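Local coordinates for putative sugar binding protein (Salmonella enterica subsp. enterica serovar Typhimurium, PDB 3KNZ) that probably binds sugar phosphates or related carbohydrate derivatives through paired SIS modules, at residues V50-S61 with S96-Q106; L220-P231 with A268-L278. One frame throughout, in Å; residues are numbered along the deposited sequence.

Contact 1: residues V50-S61 with S96-Q106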
loop_
_atom_site.group_PDB
_atom_site.type_symbol
_atom_site.label_atom_id
_atom_site.label_comp_id
_atom_site.label_asym_id
_atom_site.label_seq_id
_atom_site.Cartn_x
_atom_site.Cartn_y
_atom_site.Cartn_z
ATOM N N VAL A 50 -11.471 -17.323 15.665
ATOM C CA VAL A 50 -10.902 -16.315 14.770
ATOM C C VAL A 50 -9.540 -16.816 14.291
ATOM O O VAL A 50 -8.701 -17.209 15.100
ATOM C CB VAL A 50 -10.736 -14.958 15.472
ATOM C CG1 VAL A 50 -9.775 -14.063 14.691
ATOM C CG2 VAL A 50 -12.092 -14.295 15.666
ATOM N N THR A 51 -9.316 -16.792 12.981
ATOM C CA THR A 51 -8.082 -17.325 12.409
ATOM C C THR A 51 -7.064 -16.262 11.995
ATOM O O THR A 51 -5.914 -16.591 11.694
ATOM C CB THR A 51 -8.395 -18.199 11.185
ATOM O OG1 THR A 51 -8.806 -17.368 10.092
ATOM C CG2 THR A 51 -9.500 -19.206 11.519
ATOM N N ARG A 52 -7.470 -14.995 11.976
ATOM C CA ARG A 52 -6.552 -13.913 11.599
ATOM C C ARG A 52 -7.085 -12.542 12.027
ATOM O O ARG A 52 -8.286 -12.376 12.280
ATOM C CB ARG A 52 -6.323 -13.923 10.080
ATOM C CG ARG A 52 -7.547 -13.491 9.255
ATOM C CD ARG A 52 -7.395 -13.774 7.751
ATOM N NE ARG A 52 -6.093 -13.377 7.209
ATOM C CZ ARG A 52 -5.065 -14.205 7.012
ATOM N NH1 ARG A 52 -5.165 -15.499 7.294
ATOM N NH2 ARG A 52 -3.927 -13.738 6.517
ATOM N N ILE A 53 -6.194 -11.564 12.138
ATOM C CA ILE A 53 -6.631 -10.203 12.441
ATOM C C ILE A 53 -6.452 -9.365 11.180
ATOM O O ILE A 53 -5.446 -9.490 10.482
ATOM C CB ILE A 53 -5.867 -9.525 13.622
ATOM C CG1 ILE A 53 -6.087 -10.263 14.949
ATOM C CG2 ILE A 53 -6.317 -8.064 13.787
ATOM C CD1 ILE A 53 -5.224 -11.473 15.129
ATOM N N ILE A 54 -7.448 -8.536 10.882
ATOM C CA ILE A 54 -7.407 -7.639 9.737
ATOM C C ILE A 54 -7.582 -6.220 10.268
ATOM O O ILE A 54 -8.644 -5.881 10.783
ATOM C CB ILE A 54 -8.539 -7.955 8.741
ATOM C CG1 ILE A 54 -8.420 -9.395 8.225
ATOM C CG2 ILE A 54 -8.530 -6.976 7.582
ATOM C CD1 ILE A 54 -9.569 -9.818 7.301
ATOM N N LEU A 55 -6.529 -5.412 10.191
ATOM C CA LEU A 55 -6.586 -4.009 10.619
ATOM C C LEU A 55 -6.841 -3.153 9.385
ATOM O O LEU A 55 -6.072 -3.211 8.425
ATOM C CB LEU A 55 -5.266 -3.581 11.252
ATOM C CG LEU A 55 -4.698 -4.491 12.340
ATOM C CD1 LEU A 55 -3.428 -3.859 12.890
ATOM C CD2 LEU A 55 -5.711 -4.730 13.446
ATOM N N THR A 56 -7.908 -2.363 9.398
ATOM C CA THR A 56 -8.233 -1.546 8.236
ATOM C C THR A 56 -8.505 -0.089 8.593
ATOM O O THR A 56 -9.066 0.213 9.643
ATOM C CB THR A 56 -9.448 -2.110 7.466
ATOM O OG1 THR A 56 -9.515 -1.494 6.175
ATOM C CG2 THR A 56 -10.757 -1.878 8.241
ATOM N N GLY A 57 -8.107 0.805 7.694
ATOM C CA GLY A 57 -8.262 2.235 7.898
ATOM C C GLY A 57 -7.461 3.034 6.888
ATOM O O GLY A 57 -6.875 2.477 5.944
ATOM N N SER A 58 -7.416 4.342 7.114
ATOM C CA SER A 58 -6.747 5.272 6.214
ATOM C C SER A 58 -5.849 6.246 6.960
ATOM O O SER A 58 -5.998 6.437 8.169
ATOM C CB SER A 58 -7.806 6.072 5.456
ATOM O OG SER A 58 -8.727 5.202 4.821
ATOM N N GLY A 59 -4.921 6.865 6.236
ATOM C CA GLY A 59 -4.019 7.861 6.828
ATOM C C GLY A 59 -3.335 7.432 8.121
ATOM O O GLY A 59 -2.775 6.344 8.208
ATOM N N THR A 60 -3.373 8.297 9.131
ATOM C CA THR A 60 -2.723 7.999 10.405
ATOM C C THR A 60 -3.156 6.657 11.000
ATOM O O THR A 60 -2.338 5.937 11.565
ATOM C CB THR A 60 -2.946 9.125 11.421
ATOM O OG1 THR A 60 -2.336 10.326 10.932
ATOM C CG2 THR A 60 -2.340 8.762 12.785
ATOM N N SER A 61 -4.434 6.322 10.862
ATOM C CA SER A 61 -4.942 5.056 11.374
ATOM C C SER A 61 -4.250 3.893 10.679
ATOM O O SER A 61 -3.800 2.945 11.324
ATOM C CB SER A 61 -6.454 4.969 11.172
ATOM O OG SER A 61 -7.111 6.019 11.860
ATOM N N SER A 96 -11.743 -15.243 2.870
ATOM C CA SER A 96 -10.972 -15.216 4.104
ATOM C C SER A 96 -11.514 -16.122 5.197
ATOM O O SER A 96 -12.724 -16.367 5.296
ATOM C CB SER A 96 -10.909 -13.787 4.639
ATOM O OG SER A 96 -10.178 -13.714 5.856
ATOM N N GLY A 97 -10.586 -16.616 6.015
ATOM C CA GLY A 97 -10.925 -17.421 7.177
ATOM C C GLY A 97 -11.494 -16.452 8.189
ATOM O O GLY A 97 -11.239 -15.244 8.107
ATOM N N LYS A 98 -12.276 -16.960 9.132
ATOM C CA LYS A 98 -12.885 -16.099 10.120
ATOM C C LYS A 98 -11.816 -15.174 10.673
ATOM O O LYS A 98 -10.740 -15.619 11.056
ATOM C CB LYS A 98 -13.529 -16.925 11.223
ATOM C CG LYS A 98 -14.407 -16.126 12.155
ATOM C CD LYS A 98 -15.370 -17.040 12.886
ATOM C CE LYS A 98 -16.306 -16.245 13.759
ATOM N NZ LYS A 98 -17.348 -17.107 14.372
ATOM N N ALA A 99 -12.113 -13.882 10.697
ATOM C CA ALA A 99 -11.159 -12.890 11.158
ATOM C C ALA A 99 -11.766 -11.914 12.145
ATOM O O ALA A 99 -12.992 -11.820 12.287
ATOM C CB ALA A 99 -10.624 -12.105 9.968
ATOM N N LEU A 100 -10.886 -11.203 12.840
ATOM C CA LEU A 100 -11.297 -10.107 13.685
ATOM C C LEU A 100 -10.940 -8.881 12.860
ATOM O O LEU A 100 -9.762 -8.569 12.675
ATOM C CB LEU A 100 -10.543 -10.088 15.008
ATOM C CG LEU A 100 -10.738 -8.809 15.828
ATOM C CD1 LEU A 100 -12.159 -8.720 16.333
ATOM C CD2 LEU A 100 -9.761 -8.774 16.981
ATOM N N VAL A 101 -11.948 -8.219 12.311
ATOM C CA VAL A 101 -11.713 -7.021 11.528
ATOM C C VAL A 101 -11.800 -5.828 12.455
ATOM O O VAL A 101 -12.842 -5.577 13.052
ATOM C CB VAL A 101 -12.715 -6.882 10.373
ATOM C CG1 VAL A 101 -12.573 -5.527 9.723
ATOM C CG2 VAL A 101 -12.501 -7.996 9.353
ATOM N N VAL A 102 -10.689 -5.115 12.599
ATOM C CA VAL A 102 -10.642 -3.947 13.464
ATOM C C VAL A 102 -10.643 -2.697 12.605
ATOM O O VAL A 102 -9.712 -2.453 11.845
ATOM C CB VAL A 102 -9.379 -3.934 14.346
ATOM C CG1 VAL A 102 -9.404 -2.738 15.280
ATOM C CG2 VAL A 102 -9.252 -5.234 15.129
ATOM N N GLY A 103 -11.705 -1.913 12.715
ATOM C CA GLY A 103 -11.812 -0.670 11.969
ATOM C C GLY A 103 -11.183 0.407 12.813
ATOM O O GLY A 103 -11.519 0.534 13.988
ATOM N N ILE A 104 -10.260 1.164 12.219
ATOM C CA ILE A 104 -9.538 2.213 12.931
ATOM C C ILE A 104 -9.743 3.586 12.289
ATOM O O ILE A 104 -9.611 3.754 11.076
ATOM C CB ILE A 104 -8.021 1.923 12.965
ATOM C CG1 ILE A 104 -7.760 0.461 13.338
ATOM C CG2 ILE A 104 -7.314 2.883 13.916
ATOM C CD1 ILE A 104 -6.305 0.069 13.216
ATOM N N SER A 105 -10.054 4.569 13.119
ATOM C CA SER A 105 -10.255 5.930 12.662
ATOM C C SER A 105 -9.906 6.881 13.777
ATOM O O SER A 105 -10.465 6.784 14.855
ATOM C CB SER A 105 -11.706 6.160 12.283
ATOM O OG SER A 105 -11.909 7.530 11.998
ATOM N N GLN A 106 -8.991 7.806 13.521
ATOM C CA GLN A 106 -8.595 8.777 14.548
ATOM C C GLN A 106 -9.838 9.503 15.083
ATOM O O GLN A 106 -10.004 9.657 16.288
ATOM C CB GLN A 106 -7.556 9.752 13.985
ATOM C CG GLN A 106 -6.313 9.039 13.489
ATOM C CD GLN A 106 -5.667 8.204 14.580
ATOM O OE1 GLN A 106 -5.125 8.740 15.541
ATOM N NE2 GLN A 106 -5.703 6.885 14.420
HETATM O O HOH W 1 -9.229 5.688 9.191
#

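Contact 2: residues L220-P231 with A268-L278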
loop_
_atom_site.group_PDB
_atom_site.type_symbol
_atom_site.label_atom_id
_atom_site.label_comp_id
_atom_site.label_asym_id
_atom_site.label_seq_id
_atom_site.Cartn_x
_atom_site.Cartn_y
_atom_site.Cartn_z
ATOM N N LEU A 220 15.727 22.834 5.182
ATOM C CA LEU A 220 14.553 22.042 4.803
ATOM C C LEU A 220 13.451 22.890 4.165
ATOM O O LEU A 220 12.693 22.396 3.330
ATOM C CB LEU A 220 14.024 21.235 5.995
ATOM C CG LEU A 220 14.917 20.064 6.432
ATOM C CD1 LEU A 220 14.477 19.519 7.778
ATOM C CD2 LEU A 220 14.935 18.959 5.391
ATOM N N ARG A 221 13.365 24.161 4.548
ATOM C CA ARG A 221 12.397 25.070 3.934
ATOM C C ARG A 221 12.749 25.274 2.453
ATOM O O ARG A 221 11.869 25.275 1.592
ATOM C CB ARG A 221 12.395 26.436 4.631
ATOM C CG ARG A 221 12.004 26.427 6.105
ATOM C CD ARG A 221 12.021 27.843 6.682
ATOM N N ASP A 222 14.044 25.428 2.167
ATOM C CA ASP A 222 14.534 25.686 0.803
ATOM C C ASP A 222 14.602 24.458 -0.139
ATOM O O ASP A 222 15.144 24.559 -1.241
ATOM C CB ASP A 222 15.915 26.361 0.873
ATOM N N SER A 223 14.058 23.315 0.279
ATOM C CA SER A 223 14.075 22.109 -0.551
ATOM C C SER A 223 12.737 21.938 -1.278
ATOM O O SER A 223 11.667 22.101 -0.676
ATOM C CB SER A 223 14.375 20.876 0.301
ATOM O OG SER A 223 13.391 20.701 1.304
ATOM N N ALA A 224 12.804 21.608 -2.571
ATOM C CA ALA A 224 11.614 21.425 -3.423
ATOM C C ALA A 224 10.649 20.372 -2.893
ATOM O O ALA A 224 9.434 20.561 -2.912
ATOM C CB ALA A 224 12.041 21.055 -4.846
ATOM N N ASP A 225 11.208 19.248 -2.457
ATOM C CA ASP A 225 10.422 18.162 -1.908
ATOM C C ASP A 225 11.301 17.327 -0.987
ATOM O O ASP A 225 12.523 17.254 -1.150
ATOM C CB ASP A 225 9.832 17.291 -3.016
ATOM C CG ASP A 225 10.888 16.536 -3.793
ATOM O OD1 ASP A 225 12.043 16.995 -3.857
ATOM O OD2 ASP A 225 10.560 15.481 -4.352
ATOM N N ILE A 226 10.659 16.683 -0.027
ATOM C CA ILE A 226 11.364 15.925 0.975
ATOM C C ILE A 226 11.013 14.459 0.849
ATOM O O ILE A 226 9.859 14.110 0.646
ATOM C CB ILE A 226 10.977 16.431 2.378
ATOM C CG1 ILE A 226 11.317 17.927 2.492
ATOM C CG2 ILE A 226 11.659 15.591 3.460
ATOM C CD1 ILE A 226 10.750 18.625 3.732
ATOM N N ARG A 227 12.021 13.607 0.969
ATOM C CA ARG A 227 11.823 12.174 0.897
ATOM C C ARG A 227 12.358 11.571 2.196
ATOM O O ARG A 227 13.458 11.908 2.643
ATOM C CB ARG A 227 12.584 11.609 -0.297
ATOM C CG ARG A 227 12.348 12.352 -1.612
ATOM C CD ARG A 227 10.965 12.117 -2.182
ATOM N NE ARG A 227 10.742 12.918 -3.385
ATOM C CZ ARG A 227 9.720 12.761 -4.229
ATOM N NH1 ARG A 227 8.819 11.813 -4.037
ATOM N NH2 ARG A 227 9.614 13.547 -5.292
ATOM N N LEU A 228 11.569 10.696 2.804
ATOM C CA LEU A 228 11.952 10.047 4.048
ATOM C C LEU A 228 12.152 8.576 3.776
ATOM O O LEU A 228 11.365 7.980 3.052
ATOM C CB LEU A 228 10.836 10.178 5.085
ATOM C CG LEU A 228 10.215 11.556 5.236
ATOM C CD1 LEU A 228 9.243 11.538 6.412
ATOM C CD2 LEU A 228 11.294 12.601 5.431
ATOM N N THR A 229 13.189 7.981 4.348
ATOM C CA THR A 229 13.409 6.554 4.170
ATOM C C THR A 229 13.810 5.919 5.484
ATOM O O THR A 229 14.208 6.599 6.426
ATOM C CB THR A 229 14.499 6.244 3.125
ATOM O OG1 THR A 229 14.477 4.841 2.799
ATOM C CG2 THR A 229 15.871 6.621 3.658
ATOM N N GLY A 230 13.692 4.602 5.544
ATOM C CA GLY A 230 14.070 3.864 6.736
ATOM C C GLY A 230 13.917 2.382 6.509
ATOM O O GLY A 230 13.340 1.960 5.502
ATOM N N PRO A 231 14.433 1.579 7.446
ATOM C CA PRO A 231 14.315 0.133 7.312
ATOM C C PRO A 231 12.862 -0.302 7.417
ATOM O O PRO A 231 12.025 0.458 7.899
ATOM C CB PRO A 231 15.129 -0.405 8.495
ATOM C CG PRO A 231 15.121 0.694 9.494
ATOM C CD PRO A 231 15.105 1.972 8.698
ATOM N N ALA A 268 12.021 8.583 -7.329
ATOM C CA ALA A 268 11.742 9.064 -5.986
ATOM C C ALA A 268 12.688 10.157 -5.492
ATOM O O ALA A 268 12.510 10.642 -4.376
ATOM C CB ALA A 268 11.778 7.889 -5.018
ATOM N N PHE A 269 13.673 10.567 -6.292
ATOM C CA PHE A 269 14.652 11.527 -5.797
ATOM C C PHE A 269 15.483 12.156 -6.892
ATOM O O PHE A 269 15.783 11.512 -7.890
ATOM C CB PHE A 269 15.606 10.792 -4.853
ATOM C CG PHE A 269 16.369 11.690 -3.931
ATOM C CD1 PHE A 269 17.587 12.220 -4.300
ATOM C CD2 PHE A 269 15.873 11.989 -2.675
ATOM C CE1 PHE A 269 18.287 13.043 -3.436
ATOM C CE2 PHE A 269 16.571 12.810 -1.811
ATOM C CZ PHE A 269 17.777 13.337 -2.195
ATOM N N ASN A 270 15.856 13.418 -6.696
ATOM C CA ASN A 270 16.765 14.105 -7.613
ATOM C C ASN A 270 17.583 15.155 -6.860
ATOM O O ASN A 270 17.433 15.304 -5.656
ATOM C CB ASN A 270 16.043 14.662 -8.859
ATOM C CG ASN A 270 15.056 15.768 -8.551
ATOM O OD1 ASN A 270 15.267 16.602 -7.667
ATOM N ND2 ASN A 270 13.979 15.806 -9.330
ATOM N N ALA A 271 18.458 15.861 -7.569
ATOM C CA ALA A 271 19.326 16.870 -6.966
ATOM C C ALA A 271 18.592 17.900 -6.106
ATOM O O ALA A 271 19.160 18.405 -5.146
ATOM C CB ALA A 271 20.121 17.581 -8.056
ATOM N N GLN A 272 17.340 18.204 -6.443
ATOM C CA GLN A 272 16.556 19.206 -5.712
ATOM C C GLN A 272 15.868 18.626 -4.463
ATOM O O GLN A 272 15.246 19.360 -3.692
ATOM C CB GLN A 272 15.460 19.800 -6.610
ATOM C CG GLN A 272 15.820 19.981 -8.087
ATOM C CD GLN A 272 17.070 20.799 -8.321
ATOM O OE1 GLN A 272 17.339 21.774 -7.620
ATOM N NE2 GLN A 272 17.839 20.410 -9.334
ATOM N N SER A 273 15.965 17.313 -4.276
ATOM C CA SER A 273 15.324 16.643 -3.149
ATOM C C SER A 273 16.154 16.639 -1.879
ATOM O O SER A 273 17.380 16.694 -1.927
ATOM C CB SER A 273 15.043 15.188 -3.499
ATOM O OG SER A 273 14.210 15.084 -4.625
ATOM N N ALA A 274 15.457 16.566 -0.748
ATOM C CA ALA A 274 16.086 16.461 0.564
ATOM C C ALA A 274 15.746 15.084 1.093
ATOM O O ALA A 274 14.617 14.611 0.945
ATOM C CB ALA A 274 15.579 17.531 1.514
ATOM N N LEU A 275 16.731 14.425 1.684
ATOM C CA LEU A 275 16.518 13.103 2.232
ATOM C C LEU A 275 16.636 13.146 3.748
ATOM O O LEU A 275 17.559 13.758 4.289
ATOM C CB LEU A 275 17.553 12.119 1.676
ATOM C CG LEU A 275 17.388 10.653 2.095
ATOM C CD1 LEU A 275 16.065 10.100 1.581
ATOM C CD2 LEU A 275 18.546 9.810 1.584
ATOM N N ILE A 276 15.667 12.538 4.421
ATOM C CA ILE A 276 15.723 12.353 5.850
ATOM C C ILE A 276 15.733 10.848 5.958
ATOM O O ILE A 276 14.860 10.167 5.417
ATOM C CB ILE A 276 14.538 12.960 6.603
ATOM C CG1 ILE A 276 14.536 14.491 6.441
ATOM C CG2 ILE A 276 14.631 12.598 8.080
ATOM C CD1 ILE A 276 13.374 15.202 7.107
HETATM N N MSE A 277 16.747 10.321 6.624
HETATM C CA MSE A 277 16.930 8.892 6.713
HETATM C C MSE A 277 16.969 8.496 8.169
HETATM O O MSE A 277 17.557 9.200 8.995
HETATM C CB MSE A 277 18.254 8.537 6.039
HETATM C CG MSE A 277 18.393 7.101 5.581
HETATM SE SE MSE A 277 20.158 6.798 4.807
HETATM C CE MSE A 277 20.385 8.487 3.875
ATOM N N LEU A 278 16.317 7.382 8.483
ATOM C CA LEU A 278 16.300 6.841 9.837
ATOM C C LEU A 278 17.323 5.717 9.917
ATOM O O LEU A 278 17.240 4.737 9.164
ATOM C CB LEU A 278 14.910 6.305 10.195
ATOM C CG LEU A 278 13.763 7.316 10.109
ATOM C CD1 LEU A 278 12.427 6.681 10.524
ATOM C CD2 LEU A 278 14.066 8.542 10.967
#

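Contact 1: residues V50-S61 with S96-Q106
Ile54 and Val101 are paired neighbours in two adjacent parallel strands, 52-56 and 99-105, whose axes come within 4.6 Å. Ile54 runs along this face of the sheet: its CB lies 4.0 Å from Val101 CG2, CG1 passes the methyl of Ala99, and the tip CD1 settles 3.7 Å from Ala99 CB, with Leu88 also against the side chain. CG1 sits opposite the carbonyl carbon (chi1 -60°), and the extended second torsion carries CD1 back toward Ala99. On the other face Leu55 CD2 packs alongside Val102 CB, the two chains leaving the sheet together, and Leu169 of helix 161-179 covers Leu55. Five backbone bonds alternate between the strands, from Leu100 N to Arg52 O as far as Ile104 N to Thr56 O. Before them, Lys98 O is gripped twice by Thr51, whose N (2.7 Å from Lys98 O) and OG1 (2.8 Å from Lys98 O) arrive from opposite faces of the carbonyl plane. Past the strand ends Gln106 NE2 donates to Ser61 OG at 3.0 Å, exactly in its amide plane and nearly straight (170°); NE2 also bonds Thr165. A water joins Ser58 N to Ile104 O, 2.7 Å from the latter. Strands running into a glycine-serine loop and a helix are characteristic of the Rossmann-like SIS domain, where relatives bind sugar phosphates at such strand ends.

Contact 2: residues L220-P231 with A268-L278
Arg227 lays one face of its guanidinium over the carbonyl of Ala268, while Ser273 OG lies near the plane at its edge. Ala268 O is 3.0 Å from Arg227 NE, but the N-H points poorly at it, so the oxygen lies over the face without a hydrogen bond from NE. The Phe269 ring passes the arginine chain obliquely, its CD2 3.7 Å from Arg227 CG; Ser273 CB lies over one face of that ring, towards its rim, and Leu275 N is in plane at its edge. A bend at chi2 (-72°) folds the arginine back so that its head nears Asp225, though the modelled position of that salt bridge is doubtful. The other carboxylate oxygen is clearer: Ser273 OG donates to Asp225 OD1 at 3.0 Å, on the syn side and 17° out of the carboxylate plane. Ser273 OG in turn accepts from Asn270 N, which ties the turn before strand 273-278 to the beginning of strand 225-230. Along the parallel ladder, Leu228 CD2 presses 3.5 Å from Ile276 CB, with Leu333 of helix 326-339 against both. On the opposite face Thr229 CG2 packs against CG of Met277, a selenomethionine. An imidazole, probably from the crystallisation liquor, rests by Arg227. Polar groups gather on the Asp225-Arg227 face at the start of the strands, while the Ile226-Leu228 face is apolar; if the arginine does lie by Asp225 as modelled, the carboxylate would probably favour its positive charge.

Overall arrangement
Both contacts join the first and third strands, counted along the chain, of a parallel five-stranded sheet of order 2-1-3-4-5, and the two sheets lie on opposite sides of the chain's centre. Centres are 32 Å apart and nearest atoms about 12 Å, so they do not touch. Both are largely buried, with exposed residues at their starts. Contact 1 has side-chain polar chemistry at both strand ends; its Arg52 pairs with Asp81 on the neighbouring strand, and its Ser58 reaches Glu260 of the second subunit. Contact 2 holds its carboxylate, Asp225, within itself, in a salt bridge doubtful as modelled, and no other chain of the assembly touches it. This doubled layout is consistent with the tandem SIS modules of its family.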